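Local coordinates for Lmo0131 protein (Listeria monocytogenes, PDB 4Q6J) that is an EAL-domain protein of undetermined function, probably a cyclic-guanylate-specific phosphodiesterase, built on a TIM-barrel-like fold, at residues L21-P26 with T48-P53; V42-A47 with I54-D59; T133-A138 with R168-D173; M179-L184 with R189-I194; L201-G206 with K227-Q232. All coordinates share one frame; numbering follows the deposited sequence.

Contact 1 of 5, residues L21-P26 with T48-P53. With EDO (1,2-ethanediol), chain L.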
# COMPACT_ATOMS: atom_id res chain seq x y z
N LEU B 21 3.32 -19.28 22.08
CA LEU B 21 2.19 -19.71 22.89
C LEU B 21 0.93 -19.37 22.15
O LEU B 21 0.88 -18.36 21.50
CB LEU B 21 2.15 -18.96 24.23
CG LEU B 21 3.28 -19.13 25.24
CD1 LEU B 21 3.08 -18.17 26.38
CD2 LEU B 21 3.32 -20.54 25.73
N LEU B 22 -0.11 -20.19 22.24
CA LEU B 22 -1.37 -19.77 21.66
C LEU B 22 -2.26 -19.30 22.81
O LEU B 22 -2.51 -20.04 23.76
CB LEU B 22 -2.02 -20.90 20.87
CG LEU B 22 -3.10 -20.46 19.88
CD1 LEU B 22 -2.47 -19.62 18.81
CD2 LEU B 22 -3.86 -21.63 19.28
N TYR B 23 -2.70 -18.04 22.74
CA TYR B 23 -3.64 -17.50 23.70
C TYR B 23 -4.99 -17.52 23.05
O TYR B 23 -5.09 -17.69 21.83
CB TYR B 23 -3.23 -16.08 24.10
CG TYR B 23 -2.14 -15.99 25.16
CD1 TYR B 23 -1.39 -17.12 25.52
CD2 TYR B 23 -1.87 -14.79 25.80
CE1 TYR B 23 -0.41 -17.04 26.48
CE2 TYR B 23 -0.88 -14.70 26.77
CZ TYR B 23 -0.15 -15.83 27.11
OH TYR B 23 0.83 -15.74 28.07
N TYR B 24 -6.04 -17.32 23.85
CA TYR B 24 -7.43 -17.49 23.42
C TYR B 24 -8.31 -16.36 23.94
O TYR B 24 -8.27 -16.06 25.13
CB TYR B 24 -7.99 -18.81 23.96
CG TYR B 24 -7.21 -19.99 23.50
CD1 TYR B 24 -7.37 -20.48 22.21
CD2 TYR B 24 -6.28 -20.60 24.33
CE1 TYR B 24 -6.64 -21.56 21.76
CE2 TYR B 24 -5.54 -21.69 23.88
CZ TYR B 24 -5.72 -22.15 22.59
OH TYR B 24 -5.01 -23.22 22.13
N GLN B 25 -9.11 -15.76 23.08
CA GLN B 25 -10.04 -14.74 23.55
C GLN B 25 -11.49 -15.22 23.35
O GLN B 25 -11.88 -15.55 22.23
CB GLN B 25 -9.79 -13.39 22.87
CG GLN B 25 -10.62 -12.30 23.56
CD GLN B 25 -10.45 -10.89 22.99
OE1 GLN B 25 -10.30 -10.70 21.79
NE2 GLN B 25 -10.50 -9.88 23.87
N PRO B 26 -12.30 -15.31 24.44
CA PRO B 26 -13.66 -15.84 24.26
C PRO B 26 -14.52 -15.00 23.29
O PRO B 26 -14.40 -13.78 23.22
CB PRO B 26 -14.28 -15.77 25.66
CG PRO B 26 -13.20 -15.59 26.56
CD PRO B 26 -12.09 -14.91 25.84
N THR B 48 12.33 -12.80 28.91
CA THR B 48 11.93 -11.86 29.95
C THR B 48 10.46 -11.44 29.86
O THR B 48 9.97 -10.71 30.72
CB THR B 48 12.85 -10.61 29.93
OG1 THR B 48 12.72 -9.93 28.68
CG2 THR B 48 14.31 -11.02 30.12
N THR B 49 9.75 -11.90 28.84
CA THR B 49 8.39 -11.45 28.63
C THR B 49 7.65 -12.32 27.62
O THR B 49 8.17 -13.35 27.19
CB THR B 49 8.38 -9.96 28.18
OG1 THR B 49 7.08 -9.39 28.36
CG2 THR B 49 8.83 -9.82 26.74
N ILE B 50 6.42 -11.91 27.30
CA ILE B 50 5.57 -12.56 26.29
C ILE B 50 5.06 -11.48 25.34
O ILE B 50 4.42 -10.52 25.77
CB ILE B 50 4.39 -13.36 26.92
CG1 ILE B 50 4.92 -14.32 27.97
CG2 ILE B 50 3.67 -14.19 25.86
CD1 ILE B 50 3.98 -15.34 28.42
N LEU B 51 5.37 -11.64 24.06
CA LEU B 51 5.06 -10.64 23.04
C LEU B 51 3.89 -11.03 22.15
O LEU B 51 3.69 -12.21 21.85
CB LEU B 51 6.30 -10.40 22.15
CG LEU B 51 7.18 -9.15 22.31
CD1 LEU B 51 7.46 -8.83 23.74
CD2 LEU B 51 8.48 -9.30 21.56
N ALA B 52 3.12 -10.01 21.75
CA ALA B 52 2.03 -10.09 20.77
C ALA B 52 2.57 -9.87 19.33
O ALA B 52 3.56 -9.19 19.15
CB ALA B 52 0.99 -9.04 21.12
N PRO B 53 1.91 -10.45 18.31
CA PRO B 53 2.37 -10.48 16.91
C PRO B 53 2.76 -9.13 16.29
O PRO B 53 3.61 -9.06 15.41
CB PRO B 53 1.17 -11.03 16.17
CG PRO B 53 0.46 -11.79 17.14
CD PRO B 53 0.61 -11.12 18.43
C1 EDO L . -10.35 -4.94 23.52
O1 EDO L . -11.74 -4.94 23.86
C2 EDO L . -9.97 -6.18 22.74
O2 EDO L . -10.12 -7.35 23.54
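Ile50 reaches across to Leu21 and Tyr23 and carries the whole of the contact from the side of 48-53. Its CD1 methyl does the tight packing: it lies 3.6 Å from Leu21 CD1 and 3.2 Å from Tyr23 OH, a close approach of a methyl to a phenol oxygen. The looser side belongs to the second branch: Ile50 CG2 comes obliquely to the tyrosine ring, 4.3 Å from Tyr23 CZ. With CG1 anti to its carbonyl carbon (chi1 -52°), Ile50 brings both branches to the same two residues, CD1 closely and CG2 at longer range, and its side chain crosses that of Leu21 at about a right angle. Leu21, Tyr23 and Ile50 all stay partly exposed, so the packing is open to solvent in part. Strand 35-45 lies between the two backbones and pairs with both, with Arg43 touching both Tyr23 and Ile50. This is cross-strand packing between the outer members of a three-stranded antiparallel array, reached over a central strand.

Contact 2 of 5, residues V42-A47 with I54-D59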
# COMPACT_ATOMS: atom_id res chain seq x y z
N VAL B 42 -1.68 -15.94 18.55
CA VAL B 42 -0.30 -16.36 18.83
C VAL B 42 0.46 -15.34 19.68
O VAL B 42 0.24 -14.13 19.57
CB VAL B 42 0.49 -16.67 17.53
CG1 VAL B 42 1.07 -15.40 16.92
CG2 VAL B 42 1.58 -17.69 17.81
N ARG B 43 1.32 -15.84 20.55
CA ARG B 43 2.21 -15.04 21.37
C ARG B 43 3.59 -15.61 21.22
O ARG B 43 3.75 -16.79 20.91
CB ARG B 43 1.81 -15.11 22.84
CG ARG B 43 0.43 -14.60 23.17
CD ARG B 43 0.27 -13.29 22.52
NE ARG B 43 -0.92 -12.55 22.89
CZ ARG B 43 -1.74 -12.01 22.01
NH1 ARG B 43 -1.50 -12.19 20.72
NH2 ARG B 43 -2.81 -11.31 22.40
N LEU B 44 4.60 -14.79 21.46
CA LEU B 44 5.97 -15.27 21.48
C LEU B 44 6.44 -15.13 22.90
O LEU B 44 6.41 -14.04 23.47
CB LEU B 44 6.88 -14.47 20.55
CG LEU B 44 8.36 -14.87 20.52
CD1 LEU B 44 8.55 -16.19 19.79
CD2 LEU B 44 9.19 -13.78 19.91
N LYS B 45 6.87 -16.23 23.50
CA LYS B 45 7.39 -16.19 24.85
C LYS B 45 8.89 -16.07 24.72
O LYS B 45 9.52 -16.96 24.16
CB LYS B 45 7.02 -17.46 25.63
CG LYS B 45 7.12 -17.23 27.13
CD LYS B 45 7.33 -18.51 27.90
CE LYS B 45 6.88 -18.38 29.37
NZ LYS B 45 7.70 -17.47 30.21
N THR B 46 9.45 -14.97 25.22
CA THR B 46 10.91 -14.78 25.25
C THR B 46 11.46 -15.02 26.64
O THR B 46 10.78 -15.58 27.50
CB THR B 46 11.32 -13.37 24.83
OG1 THR B 46 11.09 -12.48 25.93
CG2 THR B 46 10.53 -12.92 23.58
N ALA B 47 12.70 -14.60 26.87
CA ALA B 47 13.35 -14.85 28.14
C ALA B 47 12.67 -14.04 29.23
O ALA B 47 12.45 -14.53 30.33
CB ALA B 47 14.82 -14.50 28.06
N ILE B 54 2.11 -8.08 16.76
CA ILE B 54 2.38 -6.73 16.27
C ILE B 54 3.81 -6.28 16.57
O ILE B 54 4.41 -5.53 15.80
CB ILE B 54 1.35 -5.73 16.86
CG1 ILE B 54 1.57 -4.32 16.30
CG2 ILE B 54 1.33 -5.77 18.38
CD1 ILE B 54 0.39 -3.81 15.47
N ASP B 55 4.36 -6.76 17.67
CA ASP B 55 5.73 -6.48 18.03
C ASP B 55 6.76 -7.30 17.24
O ASP B 55 7.64 -6.74 16.59
CB ASP B 55 5.89 -6.65 19.52
CG ASP B 55 4.84 -5.91 20.28
OD1 ASP B 55 4.70 -4.69 20.04
OD2 ASP B 55 4.14 -6.54 21.09
N PHE B 56 6.61 -8.63 17.27
CA PHE B 56 7.60 -9.53 16.67
C PHE B 56 7.41 -9.89 15.19
O PHE B 56 8.21 -10.64 14.65
CB PHE B 56 7.80 -10.80 17.53
CG PHE B 56 6.59 -11.71 17.61
CD1 PHE B 56 5.62 -11.54 18.59
CD2 PHE B 56 6.44 -12.78 16.73
CE1 PHE B 56 4.52 -12.40 18.66
CE2 PHE B 56 5.35 -13.63 16.81
CZ PHE B 56 4.40 -13.44 17.76
N PHE B 57 6.46 -9.27 14.50
CA PHE B 57 6.22 -9.64 13.11
C PHE B 57 7.49 -9.46 12.26
O PHE B 57 7.81 -10.30 11.42
CB PHE B 57 4.99 -8.87 12.52
CG PHE B 57 5.16 -8.39 11.10
CD1 PHE B 57 4.89 -9.22 10.03
CD2 PHE B 57 5.75 -7.17 10.85
CE1 PHE B 57 5.12 -8.81 8.74
CE2 PHE B 57 5.99 -6.76 9.56
CZ PHE B 57 5.67 -7.58 8.51
N ASP B 58 8.17 -8.34 12.44
CA ASP B 58 9.20 -7.98 11.49
C ASP B 58 10.24 -9.06 11.51
O ASP B 58 10.71 -9.51 10.48
CB ASP B 58 9.85 -6.65 11.89
CG ASP B 58 9.39 -5.49 11.03
OD1 ASP B 58 8.81 -4.54 11.57
OD2 ASP B 58 9.61 -5.53 9.81
N ASP B 59 10.57 -9.51 12.70
CA ASP B 59 11.60 -10.50 12.88
C ASP B 59 11.25 -11.84 12.21
O ASP B 59 12.11 -12.46 11.60
CB ASP B 59 11.90 -10.64 14.35
CG ASP B 59 12.08 -9.29 15.02
OD1 ASP B 59 11.12 -8.77 15.60
OD2 ASP B 59 13.20 -8.78 14.94
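Leu44 sets its CB over one face of the Phe56 ring, while Val42 meets the same ring at an edge. The CB of Leu44 stands 3.6 Å above the ring plane, over its centre, and the line from the centroid leans only 13° from the ring normal, which makes this a well-formed CH-pi contact. Leu44 CD2 continues the cover toward the root of the ring, 4.0 Å from Phe56 CG. Val42 comes from another direction: its CG1 methyl meets the rim, near the ring plane, 4.0 Å from Phe56 CZ. Two side chains of the strand therefore meet the ring, one over a face and one at the edge. Phe56 takes a chi1 of 66°, with CG between its backbone N and carbonyl carbon, and from helix 53-62 this points the ring at the strand. The axes of strand 42-45 and helix 54-59 run at 74° to each other and approach to 8.9 Å. Arg43 points its CB away from the helix, and its NH1 donates to Val42 O at 2.8 Å from above the carbonyl plane. Met69 of helix 66-83 and Leu51 add to the packing on Phe56, while Ile54 and Asp55 face a second subunit. The chemistry across this strand-helix junction is thus apolar, resting on dispersion and CH-pi attraction, with the guanidinium's bond kept within the strand segment.

Contact 3 of 5, residues T133-A138 with R168-D173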
# COMPACT_ATOMS: atom_id res chain seq x y z
N THR B 133 -6.55 -8.56 -5.34
CA THR B 133 -5.89 -9.69 -5.97
C THR B 133 -6.90 -10.63 -6.60
O THR B 133 -8.10 -10.49 -6.45
CB THR B 133 -5.01 -10.49 -4.98
OG1 THR B 133 -5.83 -11.41 -4.26
CG2 THR B 133 -4.34 -9.57 -3.99
N GLU B 134 -6.38 -11.61 -7.32
CA GLU B 134 -7.22 -12.63 -7.88
C GLU B 134 -7.72 -13.49 -6.72
O GLU B 134 -6.96 -13.81 -5.83
CB GLU B 134 -6.41 -13.47 -8.88
CG GLU B 134 -5.57 -12.64 -9.84
CD GLU B 134 -4.65 -11.65 -9.14
OE1 GLU B 134 -3.82 -12.08 -8.31
OE2 GLU B 134 -4.75 -10.45 -9.42
N LEU B 135 -8.99 -13.86 -6.73
CA LEU B 135 -9.54 -14.53 -5.57
C LEU B 135 -9.93 -15.96 -5.86
O LEU B 135 -10.26 -16.69 -4.95
CB LEU B 135 -10.78 -13.77 -5.06
CG LEU B 135 -10.55 -12.47 -4.29
CD1 LEU B 135 -11.64 -12.22 -3.29
CD2 LEU B 135 -9.21 -12.48 -3.58
N ALA B 136 -9.90 -16.37 -7.13
CA ALA B 136 -10.39 -17.69 -7.50
C ALA B 136 -9.63 -18.86 -6.86
O ALA B 136 -10.24 -19.85 -6.45
CB ALA B 136 -10.42 -17.84 -8.98
N ILE B 137 -8.30 -18.75 -6.78
CA ILE B 137 -7.48 -19.79 -6.14
C ILE B 137 -7.78 -19.85 -4.65
O ILE B 137 -8.00 -20.93 -4.10
CB ILE B 137 -5.97 -19.56 -6.30
CG1 ILE B 137 -5.63 -19.24 -7.75
CG2 ILE B 137 -5.21 -20.79 -5.88
CD1 ILE B 137 -5.77 -20.41 -8.67
N ALA B 138 -7.80 -18.70 -4.00
CA ALA B 138 -8.17 -18.62 -2.60
C ALA B 138 -9.54 -19.28 -2.39
O ALA B 138 -9.72 -20.08 -1.48
CB ALA B 138 -8.18 -17.20 -2.17
N ARG B 168 -17.80 -10.88 -1.49
CA ARG B 168 -18.40 -11.31 -2.73
C ARG B 168 -17.82 -12.63 -3.24
O ARG B 168 -18.56 -13.53 -3.58
CB ARG B 168 -18.18 -10.24 -3.79
CG ARG B 168 -18.50 -10.69 -5.17
CD ARG B 168 -18.10 -9.66 -6.21
NE ARG B 168 -18.75 -9.96 -7.48
CZ ARG B 168 -18.83 -9.14 -8.51
NH1 ARG B 168 -18.29 -7.93 -8.46
NH2 ARG B 168 -19.45 -9.53 -9.59
N SER B 169 -16.49 -12.75 -3.25
CA SER B 169 -15.85 -13.83 -3.98
C SER B 169 -15.15 -14.93 -3.17
O SER B 169 -14.51 -15.82 -3.75
CB SER B 169 -14.92 -13.23 -5.02
OG SER B 169 -15.59 -12.23 -5.76
N LEU B 170 -15.25 -14.89 -1.85
CA LEU B 170 -14.77 -15.98 -1.00
C LEU B 170 -15.94 -16.63 -0.25
O LEU B 170 -17.00 -16.01 -0.12
CB LEU B 170 -13.71 -15.47 -0.03
CG LEU B 170 -12.43 -15.00 -0.71
CD1 LEU B 170 -11.49 -14.55 0.35
CD2 LEU B 170 -11.86 -16.14 -1.50
N PRO B 171 -15.78 -17.87 0.22
CA PRO B 171 -16.91 -18.55 0.87
C PRO B 171 -16.99 -18.27 2.38
O PRO B 171 -16.91 -19.15 3.22
CB PRO B 171 -16.64 -20.02 0.55
CG PRO B 171 -15.20 -20.11 0.62
CD PRO B 171 -14.66 -18.80 0.02
N ILE B 172 -17.19 -17.00 2.71
CA ILE B 172 -17.16 -16.51 4.08
C ILE B 172 -18.40 -16.91 4.89
O ILE B 172 -19.53 -16.78 4.41
CB ILE B 172 -17.01 -14.97 4.08
CG1 ILE B 172 -15.85 -14.52 3.19
CG2 ILE B 172 -16.82 -14.46 5.47
CD1 ILE B 172 -14.57 -15.20 3.52
N ASP B 173 -18.18 -17.42 6.11
CA ASP B 173 -19.24 -17.75 7.07
C ASP B 173 -19.43 -16.64 8.12
O ASP B 173 -20.53 -16.37 8.56
CB ASP B 173 -18.91 -19.03 7.84
CG ASP B 173 -18.79 -20.25 6.95
OD1 ASP B 173 -19.79 -20.59 6.28
OD2 ASP B 173 -17.73 -20.88 6.95
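Where helix 136-146 begins, it packs against the end of helix 163-169, two of the helices that pack around the parallel strands of this TIM-barrel-like EAL domain. Leu135, just ahead of the first helix, provides the main side chain: its CD1 sits 3.8 Å from Ser169 CB and 3.9 Å from Leu170 CG, touching both residues. Leu135 and Leu170 cross at about a right angle, a methyl of Leu135 meeting the branch point of Leu170. Leu170 is the first residue to leave helical backbone angles, and its CB does not point straight at 133-138. With CG anti to the carbonyl carbon (chi1 -66°), its far end nevertheless swings nearer, and CD2 packs 3.9 Å from Ala138 CB and 3.8 Å from Leu135 O. The chain then bends in an inverse gamma turn centred on Pro171 on its way to strand 174-177, with Leu170 also touching Ile126 of the barrel strands and Leu142. Close by, Arg168 forms a salt bridge with Asp188 of a third subunit.

Contact 4 of 5, residues M179-L184 with R189-I194. With PO4 (phosphate ion), chain M; EDO (1,2-ethanediol), chain I.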
# COMPACT_ATOMS: atom_id res chain seq x y z
N MSE B 179 -12.34 -2.87 16.48
CA MSE B 179 -12.81 -2.07 17.58
C MSE B 179 -13.38 -0.73 17.14
O MSE B 179 -14.34 -0.28 17.73
CB MSE B 179 -11.72 -1.95 18.63
CG MSE B 179 -10.88 -0.71 18.51
SE MSE B 179 -11.63 0.68 19.68
CE MSE B 179 -9.92 0.77 20.65
N SER B 180 -12.78 -0.09 16.15
CA SER B 180 -13.24 1.22 15.70
C SER B 180 -14.68 1.17 15.18
O SER B 180 -15.45 2.13 15.31
CB SER B 180 -12.35 1.71 14.58
OG SER B 180 -12.56 0.91 13.44
N PHE B 181 -15.03 0.06 14.58
CA PHE B 181 -16.34 -0.09 13.99
C PHE B 181 -17.49 0.13 15.00
O PHE B 181 -18.59 0.56 14.62
CB PHE B 181 -16.44 -1.47 13.36
CG PHE B 181 -17.46 -1.58 12.28
CD1 PHE B 181 -17.29 -0.92 11.08
CD2 PHE B 181 -18.59 -2.34 12.45
CE1 PHE B 181 -18.22 -1.02 10.07
CE2 PHE B 181 -19.53 -2.44 11.44
CZ PHE B 181 -19.34 -1.77 10.25
N ILE B 182 -17.25 -0.19 16.27
CA ILE B 182 -18.29 -0.10 17.28
C ILE B 182 -18.01 0.98 18.34
O ILE B 182 -18.65 1.01 19.40
CB ILE B 182 -18.55 -1.48 17.94
CG1 ILE B 182 -17.36 -1.94 18.79
CG2 ILE B 182 -18.87 -2.49 16.87
CD1 ILE B 182 -17.66 -3.10 19.69
N ALA B 183 -17.07 1.87 18.05
CA ALA B 183 -16.76 2.94 18.97
C ALA B 183 -17.54 4.20 18.61
O ALA B 183 -17.94 4.38 17.45
CB ALA B 183 -15.26 3.22 18.97
N LEU B 184 -17.77 5.07 19.61
CA LEU B 184 -18.43 6.37 19.43
C LEU B 184 -19.93 6.33 19.10
O LEU B 184 -20.49 7.31 18.60
CB LEU B 184 -17.72 7.21 18.36
CG LEU B 184 -16.20 7.41 18.45
CD1 LEU B 184 -15.68 8.14 17.22
CD2 LEU B 184 -15.77 8.15 19.70
N ARG B 189 -24.89 8.53 14.60
CA ARG B 189 -26.02 7.96 13.91
C ARG B 189 -25.64 7.28 12.58
O ARG B 189 -26.17 6.24 12.27
CB ARG B 189 -27.13 8.97 13.67
CG ARG B 189 -28.25 8.34 12.86
CD ARG B 189 -29.43 9.21 12.69
NE ARG B 189 -29.07 10.55 12.27
CZ ARG B 189 -29.94 11.54 12.15
NH1 ARG B 189 -31.22 11.32 12.41
NH2 ARG B 189 -29.54 12.74 11.77
N LYS B 190 -24.74 7.88 11.81
CA LYS B 190 -24.35 7.27 10.57
C LYS B 190 -23.74 5.88 10.81
O LYS B 190 -24.01 4.95 10.08
CB LYS B 190 -23.33 8.14 9.83
CG LYS B 190 -23.84 9.46 9.35
CD LYS B 190 -22.71 10.33 8.69
CE LYS B 190 -22.31 9.82 7.29
NZ LYS B 190 -21.36 10.68 6.52
N GLN B 191 -22.92 5.74 11.85
CA GLN B 191 -22.28 4.45 12.11
C GLN B 191 -23.29 3.45 12.61
O GLN B 191 -23.15 2.26 12.37
CB GLN B 191 -21.09 4.59 13.06
CG GLN B 191 -20.26 3.32 13.28
CD GLN B 191 -19.63 2.81 11.99
OE1 GLN B 191 -19.63 3.51 10.97
NE2 GLN B 191 -19.09 1.59 12.03
N GLN B 192 -24.30 3.93 13.31
CA GLN B 192 -25.38 3.02 13.73
C GLN B 192 -26.13 2.46 12.53
O GLN B 192 -26.47 1.28 12.47
CB GLN B 192 -26.34 3.67 14.71
CG GLN B 192 -25.73 3.78 16.11
CD GLN B 192 -26.77 3.84 17.23
OE1 GLN B 192 -27.82 3.21 17.13
NE2 GLN B 192 -26.47 4.59 18.29
N ILE B 193 -26.37 3.33 11.57
CA ILE B 193 -27.00 2.89 10.34
C ILE B 193 -26.08 1.94 9.56
O ILE B 193 -26.53 0.94 9.00
CB ILE B 193 -27.44 4.09 9.50
CG1 ILE B 193 -28.56 4.83 10.23
CG2 ILE B 193 -27.96 3.65 8.17
CD1 ILE B 193 -28.75 6.21 9.77
N ILE B 194 -24.78 2.24 9.55
CA ILE B 194 -23.85 1.42 8.79
C ILE B 194 -23.76 0.02 9.36
O ILE B 194 -23.81 -0.98 8.63
CB ILE B 194 -22.47 2.05 8.74
CG1 ILE B 194 -22.49 3.30 7.86
CG2 ILE B 194 -21.44 1.04 8.22
CD1 ILE B 194 -21.32 4.21 8.07
P PO4 M . -33.79 9.49 12.81
O1 PO4 M . -34.65 8.47 12.11
O2 PO4 M . -34.29 10.86 12.41
O3 PO4 M . -33.83 9.25 14.30
O4 PO4 M . -32.38 9.34 12.32
C1 EDO I . -17.77 3.10 23.68
O1 EDO I . -18.95 3.83 24.01
C2 EDO I . -16.63 4.07 23.52
O2 EDO I . -16.56 4.48 22.17
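Phe181 lies in a short 3-10 segment, in the loop that precedes helix 189-204, and its CA lies 7.7 Å from that of Gln191 in the helix's first turn. Gln191 NE2 donates to Phe181 O at 2.8 Å, with an N-H...O angle of 157°, along a lone pair in the carbonyl plane. The same nitrogen stands 3.2 Å above one face of the Phe181 ring, offset toward the rim near CD1, and the amide is turned perpendicular to the ring. Gln191 leaves the helix with CG anti to its backbone N and then bends at chi2 (61°), which carries the amide back over Phe181. Ile194, one turn farther on, lays CG2 obliquely against Phe181 CZ at 4.1 Å. All three residues are buried, so the bond gives the amide N-H a partner away from solvent. Arg168 of a third subunit packs on Gln191 and donates to Ser180 O and Ala183 O. Together these form a strand-to-helix connection of the barrel, its loop tied to the following helix by a side-chain-to-backbone bond.

Contact 5 of 5, residues L201-G206 with K227-Q232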
# COMPACT_ATOMS: atom_id res chain seq x y z
N LEU B 201 -26.87 -7.44 5.93
CA LEU B 201 -26.25 -7.95 4.72
C LEU B 201 -25.64 -9.34 4.98
O LEU B 201 -25.87 -10.28 4.24
CB LEU B 201 -25.20 -6.98 4.22
CG LEU B 201 -24.35 -7.49 3.04
CD1 LEU B 201 -25.19 -7.93 1.81
CD2 LEU B 201 -23.29 -6.45 2.67
N CYS B 202 -24.84 -9.44 6.04
CA CYS B 202 -24.26 -10.73 6.43
C CYS B 202 -25.30 -11.81 6.65
O CYS B 202 -25.12 -12.95 6.22
CB CYS B 202 -23.44 -10.54 7.68
SG CYS B 202 -21.98 -9.62 7.28
N HIS B 203 -26.39 -11.45 7.30
CA HIS B 203 -27.50 -12.37 7.52
C HIS B 203 -28.20 -12.74 6.21
O HIS B 203 -28.54 -13.91 5.98
CB HIS B 203 -28.48 -11.76 8.49
CG HIS B 203 -27.94 -11.62 9.88
ND1 HIS B 203 -28.55 -10.85 10.84
CD2 HIS B 203 -26.85 -12.17 10.46
CE1 HIS B 203 -27.86 -10.94 11.96
NE2 HIS B 203 -26.83 -11.72 11.75
N ASP B 204 -28.40 -11.75 5.36
CA ASP B 204 -28.97 -12.00 4.03
C ASP B 204 -28.02 -12.82 3.16
O ASP B 204 -28.46 -13.53 2.28
CB ASP B 204 -29.34 -10.70 3.35
CG ASP B 204 -30.50 -10.01 4.02
OD1 ASP B 204 -31.13 -10.58 4.93
OD2 ASP B 204 -30.80 -8.87 3.64
N LEU B 205 -26.72 -12.76 3.42
CA LEU B 205 -25.81 -13.70 2.80
C LEU B 205 -25.78 -15.06 3.51
O LEU B 205 -25.09 -15.97 3.07
CB LEU B 205 -24.41 -13.11 2.75
CG LEU B 205 -24.36 -11.93 1.81
CD1 LEU B 205 -23.01 -11.27 1.95
CD2 LEU B 205 -24.67 -12.37 0.36
N GLY B 206 -26.49 -15.17 4.63
CA GLY B 206 -26.53 -16.41 5.38
C GLY B 206 -25.30 -16.62 6.25
O GLY B 206 -24.90 -17.76 6.51
N LYS B 227 -28.74 -6.86 16.06
CA LYS B 227 -28.70 -8.25 15.62
C LYS B 227 -27.30 -8.82 15.42
O LYS B 227 -27.14 -9.81 14.71
CB LYS B 227 -29.58 -8.46 14.37
CG LYS B 227 -31.03 -7.91 14.49
CD LYS B 227 -31.84 -8.08 13.20
CE LYS B 227 -33.08 -7.19 13.19
NZ LYS B 227 -32.76 -5.74 12.95
N VAL B 228 -26.29 -8.22 16.05
CA VAL B 228 -24.95 -8.81 16.01
C VAL B 228 -25.04 -10.17 16.68
O VAL B 228 -25.67 -10.31 17.72
CB VAL B 228 -23.92 -7.92 16.74
CG1 VAL B 228 -22.60 -8.59 16.75
CG2 VAL B 228 -23.81 -6.56 16.04
N ASP B 229 -24.42 -11.19 16.10
CA ASP B 229 -24.55 -12.53 16.65
C ASP B 229 -23.61 -12.83 17.83
O ASP B 229 -24.00 -13.53 18.74
CB ASP B 229 -24.25 -13.54 15.56
CG ASP B 229 -25.13 -13.36 14.36
OD1 ASP B 229 -26.20 -13.97 14.38
OD2 ASP B 229 -24.76 -12.62 13.41
N TYR B 230 -22.38 -12.32 17.79
CA TYR B 230 -21.33 -12.71 18.74
C TYR B 230 -20.52 -11.52 19.14
O TYR B 230 -20.32 -10.61 18.35
CB TYR B 230 -20.36 -13.73 18.14
CG TYR B 230 -21.04 -14.94 17.56
CD1 TYR B 230 -21.63 -15.89 18.38
CD2 TYR B 230 -21.07 -15.16 16.19
CE1 TYR B 230 -22.26 -17.00 17.85
CE2 TYR B 230 -21.68 -16.27 15.65
CZ TYR B 230 -22.27 -17.19 16.48
OH TYR B 230 -22.87 -18.29 15.94
N PHE B 231 -20.02 -11.56 20.37
CA PHE B 231 -19.20 -10.49 20.92
C PHE B 231 -17.81 -10.99 21.32
O PHE B 231 -17.64 -12.13 21.75
CB PHE B 231 -19.84 -9.90 22.19
CG PHE B 231 -21.22 -9.31 21.99
CD1 PHE B 231 -21.53 -8.56 20.86
CD2 PHE B 231 -22.22 -9.52 22.93
CE1 PHE B 231 -22.79 -8.01 20.70
CE2 PHE B 231 -23.47 -8.98 22.76
CZ PHE B 231 -23.75 -8.23 21.64
N GLN B 232 -16.84 -10.09 21.24
CA GLN B 232 -15.50 -10.34 21.72
C GLN B 232 -14.93 -8.99 22.21
O GLN B 232 -15.14 -7.96 21.61
CB GLN B 232 -14.69 -10.91 20.55
CG GLN B 232 -13.30 -11.29 20.82
CD GLN B 232 -12.66 -11.86 19.60
OE1 GLN B 232 -13.33 -12.25 18.66
NE2 GLN B 232 -11.36 -11.91 19.60
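The imidazole of His203 presents its edge to 227-232, with Asp229 OD2 and Lys227 O both in the ring plane. His203 NE2 donates to Asp229 OD2 at 2.8 Å along a nearly straight line, 168° at the hydrogen, and OD2 lies within 1° of the imidazole plane. The carboxylate is met on its syn side but stands 75° to the ring, so the two flat groups meet steeply turned. Beside this bond, His203 CE1 lies 3.1 Å from Lys227 O and 3.9 Å from Lys227 CB, while the lysine chain itself leads away. Within 227-232, Asp229 CB lies over one face of the Tyr230 ring, toward its rim. Asp229 OD2 also accepts from Val209 N; two donors thus grip OD2, which would restrict the carboxylate's rotation. Lys227, with positive phi, is the C-prime residue of the Schellman motif ending helix 217-225. The whole is a His-carboxylate hydrogen bond at the barrel surface, linking the end of helix 189-204 to the turn that leads into strand 230-231.

Overall arrangement
The five contacts follow one another along the chain, except that contacts 1 and 2 interleave their segments around strand 35-45. These two have centres 9 Å apart and touch through backbone bonds, in the part of the curled sheet formed by strands 20-29, 35-45 and 50-51. Contact 5 lies about 28 Å from contact 1, centre to centre, yet strands 20-29 and 230-231 are neighbours in that sheet, and Gln25 meets Gln232 between them, so N- and C-terminal parts of the domain close on each other. Contacts 4 and 5 share helix 189-204, with centres 15 Å apart. Contact 3 has its centre about 19 Å from that of contact 5. Contacts 3, 4 and 5 border a third subunit and contacts 2 and 4 a second, tying barrel packing to assembly.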